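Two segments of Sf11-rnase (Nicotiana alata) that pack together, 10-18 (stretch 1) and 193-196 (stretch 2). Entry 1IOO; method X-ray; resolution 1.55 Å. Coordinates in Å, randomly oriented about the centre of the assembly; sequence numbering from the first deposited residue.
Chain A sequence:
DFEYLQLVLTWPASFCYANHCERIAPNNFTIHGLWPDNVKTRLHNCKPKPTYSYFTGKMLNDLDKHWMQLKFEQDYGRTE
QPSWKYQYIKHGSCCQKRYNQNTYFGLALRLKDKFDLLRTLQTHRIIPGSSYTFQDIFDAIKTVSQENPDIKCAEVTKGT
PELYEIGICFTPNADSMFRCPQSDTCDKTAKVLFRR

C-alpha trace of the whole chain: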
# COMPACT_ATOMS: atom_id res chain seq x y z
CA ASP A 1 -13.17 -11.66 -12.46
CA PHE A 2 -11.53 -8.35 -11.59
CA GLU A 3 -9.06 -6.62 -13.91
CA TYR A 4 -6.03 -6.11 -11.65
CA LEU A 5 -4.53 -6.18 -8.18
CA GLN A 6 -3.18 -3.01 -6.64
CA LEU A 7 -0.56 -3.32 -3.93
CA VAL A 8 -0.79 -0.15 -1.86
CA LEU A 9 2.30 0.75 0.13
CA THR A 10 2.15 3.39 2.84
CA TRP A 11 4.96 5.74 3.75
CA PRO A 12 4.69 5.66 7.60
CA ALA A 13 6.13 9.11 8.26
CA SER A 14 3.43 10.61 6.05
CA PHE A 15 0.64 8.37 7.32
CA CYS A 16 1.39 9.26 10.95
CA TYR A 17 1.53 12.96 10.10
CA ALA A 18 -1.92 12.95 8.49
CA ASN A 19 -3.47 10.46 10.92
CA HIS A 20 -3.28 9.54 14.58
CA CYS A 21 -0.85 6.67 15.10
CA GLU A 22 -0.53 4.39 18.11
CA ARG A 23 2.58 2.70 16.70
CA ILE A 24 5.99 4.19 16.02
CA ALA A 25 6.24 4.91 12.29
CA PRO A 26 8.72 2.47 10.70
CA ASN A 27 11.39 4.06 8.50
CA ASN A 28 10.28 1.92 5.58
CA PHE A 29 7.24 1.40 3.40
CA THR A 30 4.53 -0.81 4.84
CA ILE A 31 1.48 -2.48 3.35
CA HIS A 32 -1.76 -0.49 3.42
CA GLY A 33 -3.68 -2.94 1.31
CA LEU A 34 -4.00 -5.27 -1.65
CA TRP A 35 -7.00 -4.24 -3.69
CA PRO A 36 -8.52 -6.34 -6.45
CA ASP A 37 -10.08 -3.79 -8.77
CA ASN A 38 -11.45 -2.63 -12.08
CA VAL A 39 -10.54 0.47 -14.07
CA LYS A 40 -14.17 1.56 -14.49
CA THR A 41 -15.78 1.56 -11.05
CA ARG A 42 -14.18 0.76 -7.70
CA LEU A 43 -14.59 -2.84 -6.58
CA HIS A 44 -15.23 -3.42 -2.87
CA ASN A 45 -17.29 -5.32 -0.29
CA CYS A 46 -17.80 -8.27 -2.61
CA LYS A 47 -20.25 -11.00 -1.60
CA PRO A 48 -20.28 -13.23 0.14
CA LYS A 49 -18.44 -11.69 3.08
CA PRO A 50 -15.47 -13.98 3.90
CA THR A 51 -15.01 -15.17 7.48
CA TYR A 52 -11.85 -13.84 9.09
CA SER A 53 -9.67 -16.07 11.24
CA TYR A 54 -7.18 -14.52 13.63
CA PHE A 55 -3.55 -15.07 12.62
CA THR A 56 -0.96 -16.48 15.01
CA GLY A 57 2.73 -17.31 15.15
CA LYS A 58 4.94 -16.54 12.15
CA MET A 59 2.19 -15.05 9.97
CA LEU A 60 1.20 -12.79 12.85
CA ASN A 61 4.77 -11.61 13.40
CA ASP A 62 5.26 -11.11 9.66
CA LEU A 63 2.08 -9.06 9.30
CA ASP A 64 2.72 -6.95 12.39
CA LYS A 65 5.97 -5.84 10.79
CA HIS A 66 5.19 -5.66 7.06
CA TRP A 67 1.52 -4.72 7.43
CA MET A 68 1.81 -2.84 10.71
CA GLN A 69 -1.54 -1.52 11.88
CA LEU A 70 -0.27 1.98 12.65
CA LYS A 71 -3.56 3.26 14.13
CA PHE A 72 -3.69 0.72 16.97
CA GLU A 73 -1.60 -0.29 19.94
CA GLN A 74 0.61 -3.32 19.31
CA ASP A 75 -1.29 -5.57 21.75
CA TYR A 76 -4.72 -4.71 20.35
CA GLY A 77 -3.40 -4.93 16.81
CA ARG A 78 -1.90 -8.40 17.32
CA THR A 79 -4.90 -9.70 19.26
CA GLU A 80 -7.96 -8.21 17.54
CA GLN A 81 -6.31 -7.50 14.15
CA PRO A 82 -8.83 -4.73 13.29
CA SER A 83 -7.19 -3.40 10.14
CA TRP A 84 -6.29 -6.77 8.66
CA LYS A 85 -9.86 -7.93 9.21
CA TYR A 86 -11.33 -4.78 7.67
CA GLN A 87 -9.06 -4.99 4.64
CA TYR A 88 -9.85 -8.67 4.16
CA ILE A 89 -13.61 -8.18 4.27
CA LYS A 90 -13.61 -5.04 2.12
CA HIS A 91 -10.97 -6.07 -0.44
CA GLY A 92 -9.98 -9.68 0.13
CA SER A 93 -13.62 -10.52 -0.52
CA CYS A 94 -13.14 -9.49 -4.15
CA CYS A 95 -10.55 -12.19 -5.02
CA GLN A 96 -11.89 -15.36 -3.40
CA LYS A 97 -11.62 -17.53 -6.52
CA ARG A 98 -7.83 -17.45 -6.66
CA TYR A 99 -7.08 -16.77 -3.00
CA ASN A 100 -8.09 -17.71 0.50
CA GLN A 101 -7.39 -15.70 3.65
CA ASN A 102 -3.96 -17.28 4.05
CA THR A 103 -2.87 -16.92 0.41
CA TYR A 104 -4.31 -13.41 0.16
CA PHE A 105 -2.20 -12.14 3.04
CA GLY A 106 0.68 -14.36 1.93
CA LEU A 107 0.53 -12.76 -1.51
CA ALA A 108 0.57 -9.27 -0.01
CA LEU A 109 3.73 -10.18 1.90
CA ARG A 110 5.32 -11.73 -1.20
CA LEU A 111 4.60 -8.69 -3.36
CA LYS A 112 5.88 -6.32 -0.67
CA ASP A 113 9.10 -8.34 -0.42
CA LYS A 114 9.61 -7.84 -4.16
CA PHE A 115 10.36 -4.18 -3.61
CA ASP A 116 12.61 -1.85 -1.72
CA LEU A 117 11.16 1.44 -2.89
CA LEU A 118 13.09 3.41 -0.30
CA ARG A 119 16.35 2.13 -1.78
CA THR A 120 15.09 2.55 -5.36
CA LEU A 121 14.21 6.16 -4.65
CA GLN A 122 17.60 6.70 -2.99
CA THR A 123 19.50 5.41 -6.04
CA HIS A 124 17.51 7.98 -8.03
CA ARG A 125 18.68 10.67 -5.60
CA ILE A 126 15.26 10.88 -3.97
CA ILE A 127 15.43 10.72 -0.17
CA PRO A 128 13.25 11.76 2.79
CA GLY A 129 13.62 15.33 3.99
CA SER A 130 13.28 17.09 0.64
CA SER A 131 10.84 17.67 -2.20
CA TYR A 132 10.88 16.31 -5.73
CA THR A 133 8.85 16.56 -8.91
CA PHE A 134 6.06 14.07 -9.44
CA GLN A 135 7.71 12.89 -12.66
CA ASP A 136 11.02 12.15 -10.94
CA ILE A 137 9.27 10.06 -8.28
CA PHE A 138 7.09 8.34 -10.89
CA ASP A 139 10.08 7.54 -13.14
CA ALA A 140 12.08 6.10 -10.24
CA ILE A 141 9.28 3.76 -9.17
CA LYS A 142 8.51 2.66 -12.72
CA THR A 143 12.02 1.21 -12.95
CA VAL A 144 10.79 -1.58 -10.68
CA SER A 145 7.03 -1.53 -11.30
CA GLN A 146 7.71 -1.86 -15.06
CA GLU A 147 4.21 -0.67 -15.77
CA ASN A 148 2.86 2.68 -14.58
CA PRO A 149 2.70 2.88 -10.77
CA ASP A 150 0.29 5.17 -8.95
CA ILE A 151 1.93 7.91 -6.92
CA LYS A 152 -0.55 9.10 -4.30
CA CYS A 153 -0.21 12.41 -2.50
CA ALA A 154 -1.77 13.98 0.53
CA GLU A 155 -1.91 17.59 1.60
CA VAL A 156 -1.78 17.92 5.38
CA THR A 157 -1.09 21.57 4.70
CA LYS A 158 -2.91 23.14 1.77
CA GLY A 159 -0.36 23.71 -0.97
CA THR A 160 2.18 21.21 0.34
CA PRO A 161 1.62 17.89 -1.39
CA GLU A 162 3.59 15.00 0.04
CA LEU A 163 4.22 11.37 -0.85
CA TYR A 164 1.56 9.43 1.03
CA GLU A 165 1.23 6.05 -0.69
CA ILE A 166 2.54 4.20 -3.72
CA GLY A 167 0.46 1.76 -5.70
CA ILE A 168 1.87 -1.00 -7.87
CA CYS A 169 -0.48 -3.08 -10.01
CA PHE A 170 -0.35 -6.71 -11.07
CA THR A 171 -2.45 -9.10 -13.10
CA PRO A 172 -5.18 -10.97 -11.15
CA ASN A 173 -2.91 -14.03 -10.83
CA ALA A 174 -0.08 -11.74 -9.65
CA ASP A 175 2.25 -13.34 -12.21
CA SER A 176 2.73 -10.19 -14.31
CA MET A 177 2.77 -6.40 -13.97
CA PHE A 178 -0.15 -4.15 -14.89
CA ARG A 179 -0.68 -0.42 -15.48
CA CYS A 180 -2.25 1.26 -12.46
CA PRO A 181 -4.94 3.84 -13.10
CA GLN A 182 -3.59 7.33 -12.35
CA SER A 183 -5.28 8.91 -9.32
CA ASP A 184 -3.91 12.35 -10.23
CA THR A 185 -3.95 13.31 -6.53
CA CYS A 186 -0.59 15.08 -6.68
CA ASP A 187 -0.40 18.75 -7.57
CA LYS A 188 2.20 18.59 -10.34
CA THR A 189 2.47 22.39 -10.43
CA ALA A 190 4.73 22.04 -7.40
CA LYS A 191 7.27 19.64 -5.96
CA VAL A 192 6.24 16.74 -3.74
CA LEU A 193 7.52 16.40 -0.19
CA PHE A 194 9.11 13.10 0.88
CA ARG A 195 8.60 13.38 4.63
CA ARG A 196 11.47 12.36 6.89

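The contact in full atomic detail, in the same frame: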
# COMPACT_ATOMS: atom_id res chain seq x y z
N THR A 10 2.21 2.16 2.08
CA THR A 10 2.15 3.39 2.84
C THR A 10 3.54 3.85 3.26
O THR A 10 4.41 3.04 3.58
CB THR A 10 1.40 3.18 4.18
OG1 THR A 10 0.03 2.88 3.92
CG2 THR A 10 1.52 4.41 5.06
N TRP A 11 3.76 5.16 3.19
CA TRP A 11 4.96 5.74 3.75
C TRP A 11 4.61 6.19 5.17
O TRP A 11 3.92 7.19 5.35
CB TRP A 11 5.45 6.93 2.91
CG TRP A 11 6.70 7.59 3.45
CD1 TRP A 11 6.86 8.91 3.76
CD2 TRP A 11 7.94 6.94 3.77
NE1 TRP A 11 8.12 9.13 4.25
CE2 TRP A 11 8.81 7.94 4.27
CE3 TRP A 11 8.41 5.62 3.68
CZ2 TRP A 11 10.12 7.66 4.68
CZ3 TRP A 11 9.72 5.34 4.09
CH2 TRP A 11 10.55 6.36 4.59
N PRO A 12 4.99 5.40 6.19
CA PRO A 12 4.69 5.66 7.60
C PRO A 12 4.82 7.09 8.10
O PRO A 12 3.92 7.60 8.77
CB PRO A 12 5.59 4.68 8.34
CG PRO A 12 5.58 3.51 7.40
CD PRO A 12 5.84 4.20 6.08
N ALA A 13 5.94 7.74 7.80
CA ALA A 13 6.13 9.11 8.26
C ALA A 13 4.99 10.01 7.81
O ALA A 13 4.52 10.85 8.56
CB ALA A 13 7.46 9.64 7.76
N SER A 14 4.53 9.82 6.57
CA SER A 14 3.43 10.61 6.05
C SER A 14 2.11 10.18 6.68
O SER A 14 1.30 11.01 7.08
CB SER A 14 3.36 10.49 4.53
OG SER A 14 2.35 11.33 4.00
N PHE A 15 1.88 8.87 6.76
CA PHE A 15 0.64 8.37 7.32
C PHE A 15 0.44 8.87 8.75
O PHE A 15 -0.66 9.27 9.12
CB PHE A 15 0.63 6.84 7.33
CG PHE A 15 -0.65 6.26 7.86
CD1 PHE A 15 -1.72 5.99 7.01
CD2 PHE A 15 -0.81 6.03 9.23
CE1 PHE A 15 -2.92 5.49 7.50
CE2 PHE A 15 -2.01 5.54 9.73
CZ PHE A 15 -3.07 5.27 8.87
N CYS A 16 1.50 8.86 9.55
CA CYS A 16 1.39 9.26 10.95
C CYS A 16 1.36 10.77 11.12
O CYS A 16 1.11 11.27 12.22
CB CYS A 16 2.51 8.62 11.76
SG CYS A 16 2.24 6.82 11.87
N TYR A 17 1.61 11.51 10.04
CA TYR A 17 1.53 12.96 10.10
C TYR A 17 0.11 13.42 9.75
O TYR A 17 -0.35 14.45 10.23
CB TYR A 17 2.52 13.60 9.12
CG TYR A 17 2.82 15.05 9.42
CD1 TYR A 17 3.63 15.39 10.50
CD2 TYR A 17 2.29 16.08 8.64
CE1 TYR A 17 3.91 16.72 10.80
CE2 TYR A 17 2.57 17.41 8.94
CZ TYR A 17 3.38 17.72 10.01
OH TYR A 17 3.68 19.04 10.30
N ALA A 18 -0.57 12.63 8.93
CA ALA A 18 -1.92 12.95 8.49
C ALA A 18 -2.97 12.23 9.33
O ALA A 18 -4.16 12.57 9.27
CB ALA A 18 -2.09 12.59 7.03
N LEU A 193 6.72 16.64 -1.36
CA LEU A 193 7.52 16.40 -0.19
C LEU A 193 7.63 14.90 0.13
O LEU A 193 6.65 14.17 0.08
CB LEU A 193 6.91 17.11 1.03
CG LEU A 193 7.54 16.83 2.39
CD1 LEU A 193 8.97 17.36 2.40
CD2 LEU A 193 6.72 17.50 3.49
N PHE A 194 8.85 14.46 0.41
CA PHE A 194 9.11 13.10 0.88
C PHE A 194 9.46 13.21 2.36
O PHE A 194 10.61 13.43 2.72
CB PHE A 194 10.27 12.48 0.07
CG PHE A 194 10.43 10.98 0.22
CD1 PHE A 194 9.50 10.22 0.92
CD2 PHE A 194 11.52 10.34 -0.35
CE1 PHE A 194 9.66 8.83 1.05
CE2 PHE A 194 11.69 8.96 -0.23
CZ PHE A 194 10.76 8.20 0.47
N ARG A 195 8.44 13.13 3.20
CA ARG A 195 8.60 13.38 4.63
C ARG A 195 9.61 12.46 5.31
O ARG A 195 9.60 11.25 5.14
CB ARG A 195 7.26 13.30 5.35
CG ARG A 195 7.31 13.82 6.78
CD ARG A 195 5.91 13.92 7.36
NE ARG A 195 5.09 14.92 6.68
CZ ARG A 195 5.20 16.23 6.86
NH1 ARG A 195 6.10 16.71 7.72
NH2 ARG A 195 4.43 17.06 6.18
N ARG A 196 10.47 13.08 6.11
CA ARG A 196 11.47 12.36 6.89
C ARG A 196 10.82 11.66 8.08
O ARG A 196 11.15 10.49 8.35
CB ARG A 196 12.54 13.35 7.38
CG ARG A 196 13.62 12.74 8.25
CD ARG A 196 14.63 11.98 7.43
NE ARG A 196 14.05 10.81 6.78
CZ ARG A 196 13.61 9.74 7.43
NH1 ARG A 196 13.68 9.68 8.76
NH2 ARG A 196 13.11 8.72 6.76
OXT ARG A 196 9.99 12.32 8.74
O HOH W 1 6.14 19.47 8.43

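The C-terminal residues of the chain, 193-196, lie against a short N-terminal helix, residues 12-18, together with the residue that precedes it. The contact joins parts of the sequence at least 178 residues apart and buries 366 Å² in total. The backbones stay well separated, with the nearest CA atoms, those of Ser14 and Arg195, 6.0 Å apart, so side chains make most of the approach, and the one direct hydrogen bond across the interface runs from a side chain to a main-chain carbonyl.

Thr10 is buried but out of reach of the C-terminal segment. The contact begins at Trp11, which occupies the N-cap position; its carbonyl O accepts a hydrogen bond from Phe15 N at 3.0 Å and a weak one from Ser14 N, also at 3.0 Å. The CA-to-CB bond of Trp11 points toward stretch 2; with chi1 in the t well, the indole reaches it, and its NE1 donates to Arg195 O at 2.7 Å with an N-H...O angle of 161°. This short, nearly straight bond satisfies the polar atom of an otherwise apolar buried ring. One face of the indole receives Phe194, whose CE1 lies 3.4 Å from Trp11 CE2. The phenyl plane is inclined by 54° to that of the five-membered ring, so the pair is oblique, in van der Waals contact without parallel overlap. Farther round the indole edge, Trp11 CZ2 is 3.8 Å from Arg196 NH2; the Arg196 side chain sets out away from stretch 1, but its end comes back to the indole.

Pro12 makes no contact, whereas Ala13 points its methyl group toward the chain terminus. Its CB lies 3.8 Å from OXT of Arg196, and its carbonyl O is 3.6 Å from CD of Arg195. The small side chain thus sits beside the terminal carboxylate while the aliphatic part of Arg195 runs past the helix backbone. Ser14 contributes little, its CA 4.3 Å from Arg195 CD, and Phe15 and Cys16 do not touch the segment.

One helical turn beyond Ala13, Tyr17 meets the far end of Arg195. The guanidinium lies flat on the phenol ring, with planes at 12° and centres 3.5 Å apart; Arg195 CZ is 3.5 Å from the ring centroid and 17° off the normal. The cationic group therefore faces the electron-rich pi cloud while its edge remains free for polar partners. A water links the pair, accepting a hydrogen bond from Arg195 NH1 at 2.9 Å and lying 3.1 Å from Tyr17 OH. Ala18 ends the helix beyond reach of stretch 2.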